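Local atomic coordinates of DUF2235 domain-containing protein (Pseudomonas aeruginosa, PDB entry 4O5P), a protein that acts as a type VI secretion phospholipase effector (Tle1), probably hydrolysing membrane phospholipids of target cells with an alpha/beta-hydrolase-type catalytic domain. Residues Asp72-Asp78 with Tyr115-Thr121; Arg633-Phe638 with Gln648-Val652; Asn30-Gln34 with Phe415-Pro420; Leu346-Arg350 with Gly467-Glu471; Arg94-Ala98 with Ile443-Phe447. One frame throughout, in Å; residues are numbered along the deposited sequence.

Contact 1 of 5, residues Asp72-Asp78 with Tyr115-Thr121; sequences DGTNNND and YCPGVGT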
# COMPACT_ATOMS: atom_id res chain seq x y z
N ASP A 72 -3.62 -7.50 0.36
CA ASP A 72 -2.24 -7.59 -0.11
C ASP A 72 -1.77 -6.28 -0.71
O ASP A 72 -2.57 -5.36 -0.94
CB ASP A 72 -2.08 -8.72 -1.14
CG ASP A 72 -0.73 -9.40 -1.02
OD1 ASP A 72 0.22 -8.78 -0.47
OD2 ASP A 72 -0.60 -10.56 -1.49
N GLY A 73 -0.47 -6.19 -0.97
CA GLY A 73 0.13 -4.93 -1.35
C GLY A 73 0.08 -4.64 -2.83
O GLY A 73 -0.45 -5.42 -3.62
N THR A 74 0.66 -3.51 -3.19
CA THR A 74 0.77 -3.05 -4.56
C THR A 74 1.44 -4.11 -5.42
O THR A 74 2.56 -4.51 -5.13
CB THR A 74 1.62 -1.77 -4.60
OG1 THR A 74 1.09 -0.84 -3.64
CG2 THR A 74 1.60 -1.16 -5.99
N ASN A 75 0.75 -4.53 -6.47
CA ASN A 75 1.26 -5.52 -7.42
C ASN A 75 1.53 -6.90 -6.80
O ASN A 75 2.24 -7.72 -7.39
CB ASN A 75 2.52 -5.02 -8.15
CG ASN A 75 2.74 -5.72 -9.48
OD1 ASN A 75 1.80 -5.85 -10.28
ND2 ASN A 75 3.97 -6.16 -9.74
N ASN A 76 0.98 -7.14 -5.62
CA ASN A 76 1.06 -8.46 -5.01
C ASN A 76 -0.21 -9.28 -5.24
O ASN A 76 -1.31 -8.85 -4.87
CB ASN A 76 1.28 -8.35 -3.51
CG ASN A 76 2.52 -7.58 -3.16
OD1 ASN A 76 2.44 -6.41 -2.80
ND2 ASN A 76 3.68 -8.22 -3.27
N ASN A 77 -0.05 -10.46 -5.82
CA ASN A 77 -1.19 -11.35 -6.06
C ASN A 77 -0.77 -12.77 -5.68
O ASN A 77 0.13 -13.33 -6.31
CB ASN A 77 -1.58 -11.29 -7.53
CG ASN A 77 -2.75 -12.19 -7.87
OD1 ASN A 77 -2.60 -13.41 -7.91
ND2 ASN A 77 -3.91 -11.60 -8.12
N ASP A 78 -1.42 -13.34 -4.67
CA ASP A 78 -0.98 -14.63 -4.11
C ASP A 78 -0.98 -15.76 -5.14
O ASP A 78 0.00 -16.48 -5.26
CB ASP A 78 -1.82 -15.02 -2.89
CG ASP A 78 -1.24 -16.21 -2.15
OD1 ASP A 78 -0.02 -16.43 -2.25
OD2 ASP A 78 -1.99 -16.95 -1.48
N TYR A 115 -8.88 -13.47 1.53
CA TYR A 115 -7.70 -12.84 0.95
C TYR A 115 -8.10 -11.90 -0.16
O TYR A 115 -8.89 -12.26 -1.03
CB TYR A 115 -6.74 -13.89 0.38
CG TYR A 115 -5.63 -13.28 -0.46
CD1 TYR A 115 -4.51 -12.71 0.14
CD2 TYR A 115 -5.73 -13.24 -1.85
CE1 TYR A 115 -3.50 -12.13 -0.63
CE2 TYR A 115 -4.73 -12.66 -2.62
CZ TYR A 115 -3.63 -12.11 -2.01
OH TYR A 115 -2.63 -11.55 -2.77
N CYS A 116 -7.55 -10.69 -0.14
CA CYS A 116 -7.80 -9.75 -1.22
C CYS A 116 -6.49 -9.42 -1.97
O CYS A 116 -5.55 -8.89 -1.36
CB CYS A 116 -8.44 -8.49 -0.64
SG CYS A 116 -8.81 -7.22 -1.84
N PRO A 117 -6.43 -9.73 -3.28
CA PRO A 117 -5.25 -9.40 -4.09
C PRO A 117 -4.94 -7.91 -4.12
O PRO A 117 -5.83 -7.08 -3.95
CB PRO A 117 -5.63 -9.86 -5.51
CG PRO A 117 -7.10 -10.15 -5.47
CD PRO A 117 -7.45 -10.46 -4.05
N GLY A 118 -3.68 -7.59 -4.38
CA GLY A 118 -3.27 -6.20 -4.44
C GLY A 118 -3.76 -5.45 -5.67
O GLY A 118 -4.07 -6.04 -6.71
N VAL A 119 -3.83 -4.13 -5.54
CA VAL A 119 -4.19 -3.27 -6.66
C VAL A 119 -3.18 -3.46 -7.77
O VAL A 119 -2.00 -3.72 -7.50
CB VAL A 119 -4.22 -1.79 -6.26
CG1 VAL A 119 -5.43 -1.50 -5.39
CG2 VAL A 119 -2.92 -1.39 -5.56
N GLY A 120 -3.64 -3.36 -9.01
CA GLY A 120 -2.76 -3.53 -10.15
C GLY A 120 -2.70 -4.98 -10.61
O GLY A 120 -2.05 -5.31 -11.61
N THR A 121 -3.35 -5.85 -9.84
CA THR A 121 -3.46 -7.25 -10.21
C THR A 121 -4.92 -7.63 -10.40
O THR A 121 -5.82 -6.98 -9.86
CB THR A 121 -2.81 -8.18 -9.17
OG1 THR A 121 -3.64 -8.27 -8.01
CG2 THR A 121 -1.43 -7.65 -8.78
O HOH W 1 -3.40 -3.24 -2.76
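Asp72 and Tyr115 meet where two neighbouring parallel strands of the central alpha/beta-hydrolase-type sheet, 62-71 and 111-116, run out into loops. The tyrosine leaves its strand with CG anti to the backbone N (chi1 169°), and its CB packs on Ile96 of helix 91-97. Further out, the ring passes between two aspartates: CE1 of Tyr115 lies 3.7 Å from CB of Asp72, while its CE2 is 3.8 Å from CB of Asp78. At the tip the OH of Tyr115 donates to OD2 of Asp72 (2.6 Å), meeting the anti lone pair of a carboxylate turned nearly perpendicular to the ring, and accepts from the backbone N of Asp78 at 2.9 Å, so two bonds fix the hydroxyl. The other oxygen of Asp72, OD1, takes Gly73 N and Ser90.

From the strand ends into the loops the backbones stay joined, by Asp72 N to Cys116 O, Asn75 N to Val119 O and Gly118 N to Asn76 O. Both loops form type II turns, Gly73-Asn76 and Gly118-Thr121. The first presents Thr74, whose OG1 bonds Ser237, the probable nucleophile on its elbow. Between the turns the CA of Gly118 makes a CA-H...O contact of 3.0 Å with Gly73 O.

Contact 2 of 5, residues Arg633-Phe638 with Gln648-Val652; sequences RYHQLF and QEKLV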
# COMPACT_ATOMS: atom_id res chain seq x y z
N ARG A 633 28.85 9.43 7.79
CA ARG A 633 28.63 8.02 8.07
C ARG A 633 29.47 7.06 7.26
O ARG A 633 29.94 6.12 7.77
CB ARG A 633 27.17 7.61 8.03
CG ARG A 633 26.94 6.19 8.47
CD ARG A 633 26.82 6.10 9.97
NE ARG A 633 26.67 4.78 10.50
CZ ARG A 633 25.58 4.27 11.07
NH1 ARG A 633 24.47 4.95 11.19
NH2 ARG A 633 25.64 3.04 11.52
N TYR A 634 29.68 7.35 6.00
CA TYR A 634 30.61 6.61 5.19
C TYR A 634 31.91 6.40 5.90
O TYR A 634 32.41 5.34 5.84
CB TYR A 634 30.92 7.29 3.86
CG TYR A 634 32.07 6.67 3.08
CD1 TYR A 634 31.88 5.61 2.25
CD2 TYR A 634 33.34 7.16 3.21
CE1 TYR A 634 32.90 5.09 1.51
CE2 TYR A 634 34.37 6.63 2.51
CZ TYR A 634 34.16 5.58 1.66
OH TYR A 634 35.19 5.10 0.99
N HIS A 635 32.47 7.46 6.44
CA HIS A 635 33.77 7.33 7.12
C HIS A 635 33.81 6.47 8.39
O HIS A 635 34.89 6.14 8.89
CB HIS A 635 34.40 8.70 7.37
CG HIS A 635 34.71 9.44 6.11
ND1 HIS A 635 35.63 8.98 5.19
CD2 HIS A 635 34.21 10.59 5.60
CE1 HIS A 635 35.69 9.82 4.18
NE2 HIS A 635 34.82 10.80 4.39
N GLN A 636 32.64 6.10 8.91
CA GLN A 636 32.59 5.18 10.03
C GLN A 636 32.19 3.79 9.56
O GLN A 636 32.36 2.81 10.28
CB GLN A 636 31.64 5.69 11.11
CG GLN A 636 32.40 6.47 12.19
CD GLN A 636 31.64 7.68 12.68
OE1 GLN A 636 30.43 7.80 12.47
NE2 GLN A 636 32.36 8.60 13.33
N LEU A 637 31.69 3.73 8.33
CA LEU A 637 31.26 2.46 7.74
C LEU A 637 32.45 1.72 7.11
O LEU A 637 32.61 0.50 7.29
CB LEU A 637 30.19 2.74 6.67
CG LEU A 637 29.12 1.67 6.49
CD1 LEU A 637 28.63 1.18 7.84
CD2 LEU A 637 27.94 2.18 5.69
N PHE A 638 33.28 2.46 6.38
CA PHE A 638 34.41 1.92 5.65
C PHE A 638 35.68 2.62 6.12
O PHE A 638 35.65 3.82 6.40
CB PHE A 638 34.23 2.11 4.13
CG PHE A 638 32.99 1.45 3.57
CD1 PHE A 638 31.77 2.12 3.57
CD2 PHE A 638 33.04 0.16 3.07
CE1 PHE A 638 30.63 1.51 3.07
CE2 PHE A 638 31.91 -0.45 2.58
CZ PHE A 638 30.70 0.23 2.58
N GLN A 648 31.75 -3.55 11.67
CA GLN A 648 30.64 -3.09 10.83
C GLN A 648 30.28 -4.11 9.76
O GLN A 648 29.52 -3.81 8.84
CB GLN A 648 30.97 -1.74 10.18
CG GLN A 648 31.24 -0.60 11.17
CD GLN A 648 30.05 -0.28 12.06
OE1 GLN A 648 30.14 -0.30 13.29
NE2 GLN A 648 28.93 0.05 11.43
N GLU A 649 30.83 -5.32 9.88
CA GLU A 649 30.73 -6.31 8.81
C GLU A 649 29.31 -6.79 8.62
O GLU A 649 28.81 -6.87 7.50
CB GLU A 649 31.64 -7.52 9.11
CG GLU A 649 33.12 -7.20 9.07
CD GLU A 649 33.60 -6.52 10.35
OE1 GLU A 649 32.99 -6.72 11.43
OE2 GLU A 649 34.59 -5.76 10.26
N LYS A 650 28.67 -7.13 9.73
CA LYS A 650 27.33 -7.69 9.67
C LYS A 650 26.35 -6.67 9.09
O LYS A 650 25.47 -7.04 8.31
CB LYS A 650 26.92 -8.23 11.04
CG LYS A 650 27.54 -9.59 11.38
CD LYS A 650 27.29 -10.60 10.25
CE LYS A 650 27.62 -12.05 10.66
NZ LYS A 650 27.29 -13.04 9.57
N LEU A 651 26.54 -5.39 9.44
CA LEU A 651 25.70 -4.31 8.92
C LEU A 651 25.85 -4.12 7.40
O LEU A 651 24.85 -4.15 6.64
CB LEU A 651 26.02 -3.02 9.67
CG LEU A 651 25.19 -1.79 9.29
CD1 LEU A 651 23.70 -2.05 9.56
CD2 LEU A 651 25.68 -0.55 10.04
N VAL A 652 27.11 -3.95 6.96
CA VAL A 652 27.40 -3.84 5.53
C VAL A 652 26.87 -5.07 4.76
O VAL A 652 26.31 -4.92 3.68
CB VAL A 652 28.91 -3.60 5.24
CG1 VAL A 652 29.17 -3.57 3.73
CG2 VAL A 652 29.37 -2.28 5.85
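Leu637, at the end of helix 616-637, is the knob that enters a shallow hollow formed by Gln648, Leu651 and Val652 at the start of helix 649-657. Its CD1 reaches into the middle of this hollow, 3.8 Å from NE2 of Gln648 and 4.1 Å from CD2 of Leu651, while its CG rests 4.0 Å from CG2 of Val652. One wall is made by Gln648, whose chain bends at chi2 (-62°): CG lies against the carbonyl O of Gln636, 3.7 Å away, and the side chain crosses that of Leu637 at about a right angle. Val652 divides its work, with CG2 on Leu637 and CG1, anti to the backbone N, pointing to CZ of Phe638 at 4.3 Å. Beside the knob, Arg633 and Leu651 approach from opposite directions, and NH2 of the arginine comes within 3.9 Å of CD2 of Leu651; NH2 itself is hydrogen-bonded to OE1 of Gln463. No hydrogen bond joins the two segments; they meet by van der Waals packing.

The short strand 643-644 bridges the two helices, with Val644 touching both Phe638 and Val652. Helix 469-487 packs on Arg633, Phe638 and Val652, and helix 451-463 meets Leu651 through Trp460.

Contact 3 of 5, residues Asn30-Gln34 with Phe415-Pro420; sequences NILKQ and FEAGAP
Asn30 on helix 24-34 plugs into the Schellman motif that ends helix 403-416, joining an N-terminal helix to helix 403-416 of the alpha/beta-hydrolase-type fold. Gly418 makes that motif possible, with its positive phi of 103° and two backbone bonds back into the last turn.

The hydrogen bonds centre on the amide of Asn30, whose ND2 spends both its hydrogens on main-chain oxygens of the helix end. ND2 of Asn30 lies 3.1 Å from Phe415 O, in the carbonyl plane and on a lone pair, and 3.1 Å from Ala419 O, in a nearly straight bond (171°) although this donor sits above the carbonyl plane. Phe415 O thus has two donors, since Gly418 N also bonds to it. Gln34 adds a weak bond from NE2 to Gly418 O, and its OE1 is held by Arg437.

Charge and chain contacts are the second component. Lys33 stretches out along the turn, with CD of Lys33 4.0 Å from Ala417 C. Its NZ lies near Glu416 O, at a distance too short to be trusted, and remains beyond salt-bridge range of the Glu416 carboxylate. Past the turn, Ala419 packs on Tyr232 and Tyr234 of strand 225-236.

Stacking comes last. The amide of Asn30 lies over one face of the Phe415 ring, the planes 15° apart, and CB of Asn30 approaches CE2 of Phe415 to 3.4 Å. The asparagine's chi1 of 165° swings the amide over the ring and directs ND2 at the carbonyls. Within the stack, ND2 of Asn30 hangs 3.8 Å above the ring plane of Phe415, over its centre.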
# COMPACT_ATOMS: atom_id res chain seq x y z
N ASN A 30 -3.79 -18.23 23.79
CA ASN A 30 -4.35 -17.75 22.52
C ASN A 30 -5.79 -18.28 22.36
O ASN A 30 -6.75 -17.53 22.05
CB ASN A 30 -3.42 -18.14 21.37
CG ASN A 30 -4.06 -18.03 20.00
OD1 ASN A 30 -4.57 -19.01 19.47
ND2 ASN A 30 -3.98 -16.83 19.39
N ILE A 31 -5.94 -19.58 22.64
CA ILE A 31 -7.26 -20.21 22.64
C ILE A 31 -8.19 -19.46 23.59
O ILE A 31 -9.30 -19.11 23.21
CB ILE A 31 -7.16 -21.70 23.02
CG1 ILE A 31 -6.58 -22.49 21.85
CG2 ILE A 31 -8.53 -22.27 23.41
CD1 ILE A 31 -5.80 -23.72 22.25
N LEU A 32 -7.71 -19.20 24.81
CA LEU A 32 -8.50 -18.56 25.86
C LEU A 32 -9.06 -17.22 25.40
O LEU A 32 -10.23 -16.90 25.68
CB LEU A 32 -7.68 -18.38 27.15
CG LEU A 32 -7.22 -19.57 28.01
CD1 LEU A 32 -7.15 -19.22 29.49
CD2 LEU A 32 -8.03 -20.85 27.79
N LYS A 33 -8.23 -16.44 24.71
CA LYS A 33 -8.67 -15.18 24.13
C LYS A 33 -9.76 -15.39 23.09
O LYS A 33 -10.76 -14.66 23.05
CB LYS A 33 -7.50 -14.41 23.52
CG LYS A 33 -6.83 -13.47 24.50
CD LYS A 33 -5.68 -12.70 23.89
CE LYS A 33 -4.70 -12.32 24.98
NZ LYS A 33 -3.83 -11.16 24.60
N GLN A 34 -9.57 -16.39 22.23
CA GLN A 34 -10.60 -16.68 21.23
C GLN A 34 -11.95 -17.07 21.83
O GLN A 34 -13.00 -16.79 21.24
CB GLN A 34 -10.11 -17.76 20.28
CG GLN A 34 -8.99 -17.27 19.39
CD GLN A 34 -8.15 -18.41 18.88
OE1 GLN A 34 -8.56 -19.56 18.95
NE2 GLN A 34 -6.96 -18.10 18.37
N PHE A 415 -0.61 -13.19 17.24
CA PHE A 415 -0.88 -14.36 18.07
C PHE A 415 -1.20 -13.89 19.49
O PHE A 415 -2.09 -14.44 20.16
CB PHE A 415 0.31 -15.33 18.04
CG PHE A 415 -0.04 -16.72 18.48
CD1 PHE A 415 -0.50 -17.66 17.56
CD2 PHE A 415 0.07 -17.09 19.81
CE1 PHE A 415 -0.83 -18.95 17.96
CE2 PHE A 415 -0.26 -18.38 20.22
CZ PHE A 415 -0.71 -19.31 19.30
N GLU A 416 -0.51 -12.84 19.92
CA GLU A 416 -0.68 -12.33 21.27
C GLU A 416 -2.06 -11.74 21.41
O GLU A 416 -2.64 -11.73 22.50
CB GLU A 416 0.34 -11.23 21.57
CG GLU A 416 1.28 -11.50 22.73
CD GLU A 416 0.60 -12.01 23.98
OE1 GLU A 416 0.38 -13.24 24.07
OE2 GLU A 416 0.29 -11.20 24.87
N ALA A 417 -2.59 -11.22 20.30
CA ALA A 417 -3.84 -10.48 20.38
C ALA A 417 -5.04 -11.38 20.16
O ALA A 417 -6.18 -10.92 20.17
CB ALA A 417 -3.83 -9.30 19.39
N GLY A 418 -4.78 -12.67 19.98
CA GLY A 418 -5.85 -13.65 19.90
C GLY A 418 -6.18 -14.13 18.49
O GLY A 418 -7.22 -14.75 18.28
N ALA A 419 -5.30 -13.86 17.53
CA ALA A 419 -5.54 -14.25 16.13
C ALA A 419 -5.61 -15.77 15.90
O ALA A 419 -4.82 -16.52 16.46
CB ALA A 419 -4.49 -13.61 15.21
N PRO A 420 -6.55 -16.21 15.04
CA PRO A 420 -6.68 -17.64 14.75
C PRO A 420 -5.56 -18.10 13.85
O PRO A 420 -5.77 -18.29 12.64
CB PRO A 420 -8.03 -17.73 14.01
CG PRO A 420 -8.74 -16.45 14.35
CD PRO A 420 -7.63 -15.43 14.42

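Contact 4 of 5, residues Leu346-Arg350 with Gly467-Glu471; sequences LDSIR and GPLEE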
# COMPACT_ATOMS: atom_id res chain seq x y z
N LEU A 346 4.86 7.27 2.78
CA LEU A 346 4.39 6.53 3.92
C LEU A 346 3.22 7.28 4.59
O LEU A 346 3.20 8.51 4.65
CB LEU A 346 5.54 6.35 4.92
CG LEU A 346 5.24 5.60 6.22
CD1 LEU A 346 4.81 4.15 5.94
CD2 LEU A 346 6.45 5.64 7.13
N ASP A 347 2.23 6.53 5.04
CA ASP A 347 1.31 7.08 6.02
C ASP A 347 1.61 6.48 7.39
O ASP A 347 1.31 5.31 7.65
CB ASP A 347 -0.16 6.83 5.64
CG ASP A 347 -0.80 8.06 5.01
OD1 ASP A 347 -0.67 8.22 3.78
OD2 ASP A 347 -1.45 8.85 5.74
N SER A 348 2.19 7.29 8.26
CA SER A 348 2.35 6.89 9.65
C SER A 348 0.98 6.76 10.33
O SER A 348 -0.01 7.32 9.86
CB SER A 348 3.20 7.93 10.38
OG SER A 348 3.33 7.63 11.77
N ILE A 349 0.90 6.01 11.42
CA ILE A 349 -0.34 5.95 12.18
C ILE A 349 -0.33 6.98 13.32
O ILE A 349 -1.23 6.97 14.17
CB ILE A 349 -0.59 4.57 12.78
CG1 ILE A 349 0.59 4.15 13.66
CG2 ILE A 349 -0.87 3.55 11.69
CD1 ILE A 349 0.26 3.01 14.59
N ARG A 350 0.69 7.84 13.32
CA ARG A 350 0.75 9.00 14.23
C ARG A 350 -0.26 10.07 13.81
O ARG A 350 -0.52 10.29 12.62
CB ARG A 350 2.16 9.63 14.25
CG ARG A 350 2.53 10.36 15.58
CD ARG A 350 3.97 10.88 15.56
NE ARG A 350 4.13 12.05 14.70
CZ ARG A 350 5.29 12.43 14.17
NH1 ARG A 350 6.37 11.71 14.40
NH2 ARG A 350 5.36 13.50 13.41
N GLY A 467 14.28 7.76 18.29
CA GLY A 467 13.82 9.12 18.09
C GLY A 467 12.48 9.06 17.41
O GLY A 467 11.99 7.98 17.12
N PRO A 468 11.87 10.22 17.15
CA PRO A 468 10.62 10.21 16.39
C PRO A 468 10.89 9.73 14.97
O PRO A 468 12.04 9.71 14.53
CB PRO A 468 10.20 11.69 16.37
CG PRO A 468 11.51 12.46 16.54
CD PRO A 468 12.32 11.59 17.49
N LEU A 469 9.84 9.37 14.25
CA LEU A 469 10.03 8.83 12.91
C LEU A 469 10.87 9.71 11.99
O LEU A 469 11.69 9.19 11.22
CB LEU A 469 8.68 8.51 12.28
CG LEU A 469 8.68 7.85 10.91
CD1 LEU A 469 9.62 6.64 10.89
CD2 LEU A 469 7.25 7.40 10.60
N GLU A 470 10.69 11.03 12.08
CA GLU A 470 11.47 11.94 11.24
C GLU A 470 12.98 11.77 11.41
O GLU A 470 13.73 11.70 10.44
CB GLU A 470 11.06 13.39 11.51
CG GLU A 470 9.64 13.75 11.09
CD GLU A 470 8.61 13.60 12.20
OE1 GLU A 470 8.78 12.74 13.09
OE2 GLU A 470 7.61 14.37 12.18
N GLU A 471 13.43 11.71 12.66
CA GLU A 471 14.86 11.60 12.92
C GLU A 471 15.40 10.24 12.53
O GLU A 471 16.56 10.13 12.10
CB GLU A 471 15.14 11.86 14.40
CG GLU A 471 14.90 13.30 14.80
CD GLU A 471 15.84 14.27 14.12
OE1 GLU A 471 16.95 13.88 13.66
OE2 GLU A 471 15.48 15.46 14.02
O HOH W 2 7.20 9.01 15.66
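Arg350 grips Glu470 end-on with two nitrogens, a bidentate salt bridge that ties strand 346-353 of this alpha/beta-hydrolase-type fold to the first turn of helix 469-487. NH1 of Arg350 bonds OE1 of Glu470 at 2.9 Å, and NH2 bonds OE2 at 2.7 Å, each nearly straight and each on the syn side of its oxygen. The acceptors lie in the guanidinium plane, but the carboxylate is tilted 24° against it, so the nitrogens stand somewhat out of the carboxylate plane. Bends at chi3 (73°) of the arginine and chi2 of the glutamate bring the two together. The guanidinium also has a cation-pi partner in Phe689, and its NE bonds Ser364.

At the root of the arginine an ST turn sets the backbone, with Arg350 N donating to Ser348 OG at 3.1 Å; that hydroxyl is also bonded to Glu372. Beside the ion pair, Leu469 makes an apolar contact, its CD2 4.0 Å from CD2 of Leu346 and 4.1 Å from CB of Ser348. Leu346 in turn touches Asp281 of the probable catalytic triad. One water completes the junction, accepting from NH1 of Arg350 at 3.1 Å and from the backbone N of Leu469 at 3.0 Å.

Contact 5 of 5, residues Arg94-Ala98 with Ile443-Phe447; sequences RLIHA and IEAEF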
# COMPACT_ATOMS: atom_id res chain seq x y z
N ARG A 94 1.44 -14.74 3.38
CA ARG A 94 1.99 -15.70 4.33
C ARG A 94 1.13 -15.82 5.59
O ARG A 94 0.82 -16.93 6.01
CB ARG A 94 3.46 -15.36 4.66
CG ARG A 94 4.40 -15.64 3.49
CD ARG A 94 5.78 -15.02 3.67
NE ARG A 94 6.43 -14.89 2.37
CZ ARG A 94 7.30 -15.78 1.87
NH1 ARG A 94 7.65 -16.85 2.57
NH2 ARG A 94 7.84 -15.58 0.67
N LEU A 95 0.69 -14.69 6.14
CA LEU A 95 -0.16 -14.70 7.33
C LEU A 95 -1.55 -15.28 7.08
O LEU A 95 -2.14 -15.89 7.99
CB LEU A 95 -0.28 -13.28 7.89
CG LEU A 95 1.01 -12.76 8.52
CD1 LEU A 95 0.89 -11.28 8.83
CD2 LEU A 95 1.33 -13.57 9.78
N ILE A 96 -2.06 -15.09 5.86
CA ILE A 96 -3.32 -15.70 5.46
C ILE A 96 -3.18 -17.23 5.31
O ILE A 96 -4.02 -17.99 5.79
CB ILE A 96 -3.87 -15.05 4.18
CG1 ILE A 96 -4.36 -13.62 4.49
CG2 ILE A 96 -5.02 -15.87 3.61
CD1 ILE A 96 -5.52 -13.58 5.47
N HIS A 97 -2.10 -17.68 4.67
CA HIS A 97 -1.80 -19.10 4.56
C HIS A 97 -1.75 -19.77 5.95
O HIS A 97 -2.19 -20.90 6.11
CB HIS A 97 -0.44 -19.32 3.89
CG HIS A 97 -0.34 -18.81 2.49
ND1 HIS A 97 0.86 -18.59 1.86
CD2 HIS A 97 -1.30 -18.49 1.59
CE1 HIS A 97 0.64 -18.16 0.63
NE2 HIS A 97 -0.66 -18.08 0.45
N ALA A 98 -1.18 -19.06 6.93
CA ALA A 98 -1.04 -19.57 8.30
C ALA A 98 -2.24 -19.27 9.18
O ALA A 98 -2.23 -19.59 10.38
CB ALA A 98 0.22 -19.00 8.94
N ILE A 443 3.92 -24.20 4.68
CA ILE A 443 3.57 -22.96 5.36
C ILE A 443 4.54 -22.67 6.50
O ILE A 443 4.93 -21.51 6.72
CB ILE A 443 2.13 -23.02 5.90
CG1 ILE A 443 1.15 -23.44 4.80
CG2 ILE A 443 1.72 -21.68 6.52
CD1 ILE A 443 1.30 -22.66 3.49
N GLU A 444 4.95 -23.70 7.22
CA GLU A 444 6.00 -23.53 8.22
C GLU A 444 7.29 -23.02 7.56
O GLU A 444 7.98 -22.16 8.10
CB GLU A 444 6.24 -24.84 8.98
CG GLU A 444 7.49 -24.81 9.86
CD GLU A 444 7.40 -25.73 11.07
OE1 GLU A 444 6.52 -26.61 11.10
OE2 GLU A 444 8.21 -25.54 12.01
N ALA A 445 7.59 -23.51 6.37
CA ALA A 445 8.81 -23.09 5.69
C ALA A 445 8.64 -21.66 5.19
O ALA A 445 9.63 -20.97 4.92
CB ALA A 445 9.16 -24.02 4.55
N GLU A 446 7.39 -21.22 5.05
CA GLU A 446 7.16 -19.84 4.63
C GLU A 446 7.53 -18.83 5.71
O GLU A 446 7.59 -17.63 5.44
CB GLU A 446 5.71 -19.64 4.15
CG GLU A 446 5.43 -20.18 2.75
CD GLU A 446 4.05 -19.80 2.23
OE1 GLU A 446 3.24 -19.27 3.01
OE2 GLU A 446 3.78 -20.04 1.03
N PHE A 447 7.78 -19.32 6.92
CA PHE A 447 8.09 -18.46 8.06
C PHE A 447 9.54 -18.62 8.54
O PHE A 447 9.90 -18.10 9.60
CB PHE A 447 7.13 -18.74 9.22
CG PHE A 447 5.76 -18.13 9.05
CD1 PHE A 447 4.83 -18.68 8.18
CD2 PHE A 447 5.40 -17.00 9.77
CE1 PHE A 447 3.57 -18.12 8.03
CE2 PHE A 447 4.14 -16.42 9.63
CZ PHE A 447 3.23 -16.98 8.76
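A histidine bridging two carboxylates marks the beta-alpha-beta crossover between parallel strands 62-71 and 111-116 of the alpha/beta-hydrolase-type sheet: His97 joins helix 91-97, in that crossover, to Glu446 at the end of helix 441-445 through ND1, and to Asp78, at the start of helix 78-81, through NE2. The bond from His97 ND1 to Glu446 OE1 is 2.7 Å and almost straight (170°), in the ring plane and onto the syn lone pair. Two acids flanking one imidazole would probably stabilise its protonated form.

Arg94, extended from CG to NE, also holds the main chain: its NH1 is 3.0 Å from Glu446 O, in the carbonyl plane and on a lone pair, while Gln404 donates to the same oxygen. Arg94 NE is itself tied to Cys89 O.

Beside these polar links is an apolar patch. Ile443 places CG2 3.9 Å from Ala98 CB and CD1 3.8 Å from His97 CB. The Phe447 ring packs against helix 91-97, with Leu95 CD2 at its edge, 4.0 Å from CE2, and Tyr411 meeting it at a steep angle. CE1 of Phe447 has two neighbours at 3.6 Å, Ala98 CB and, near the ring plane, Arg94 O.

Overall arrangement
From the N terminus, helix 24-34 opens contact 3, the longest loop, which closes only at the end of helix 403-416. Nested within it, contact 1 closes a short loop between the ends of two adjacent strands of the central sheet. Helix 91-97 opens contact 5 inside that short loop, so contacts 1 and 5 cross, and they touch directly. Strand 346-353 opens contact 4; contacts 3, 5 and 4 then close in turn at 415-420, 443-447 and 467-471, each crossing the other two. Together they bind the N-terminal helix, the sheet and helix 469-487. Contact 2, a local helix pairing, follows in series, its centre about 25 Å from that of contact 4.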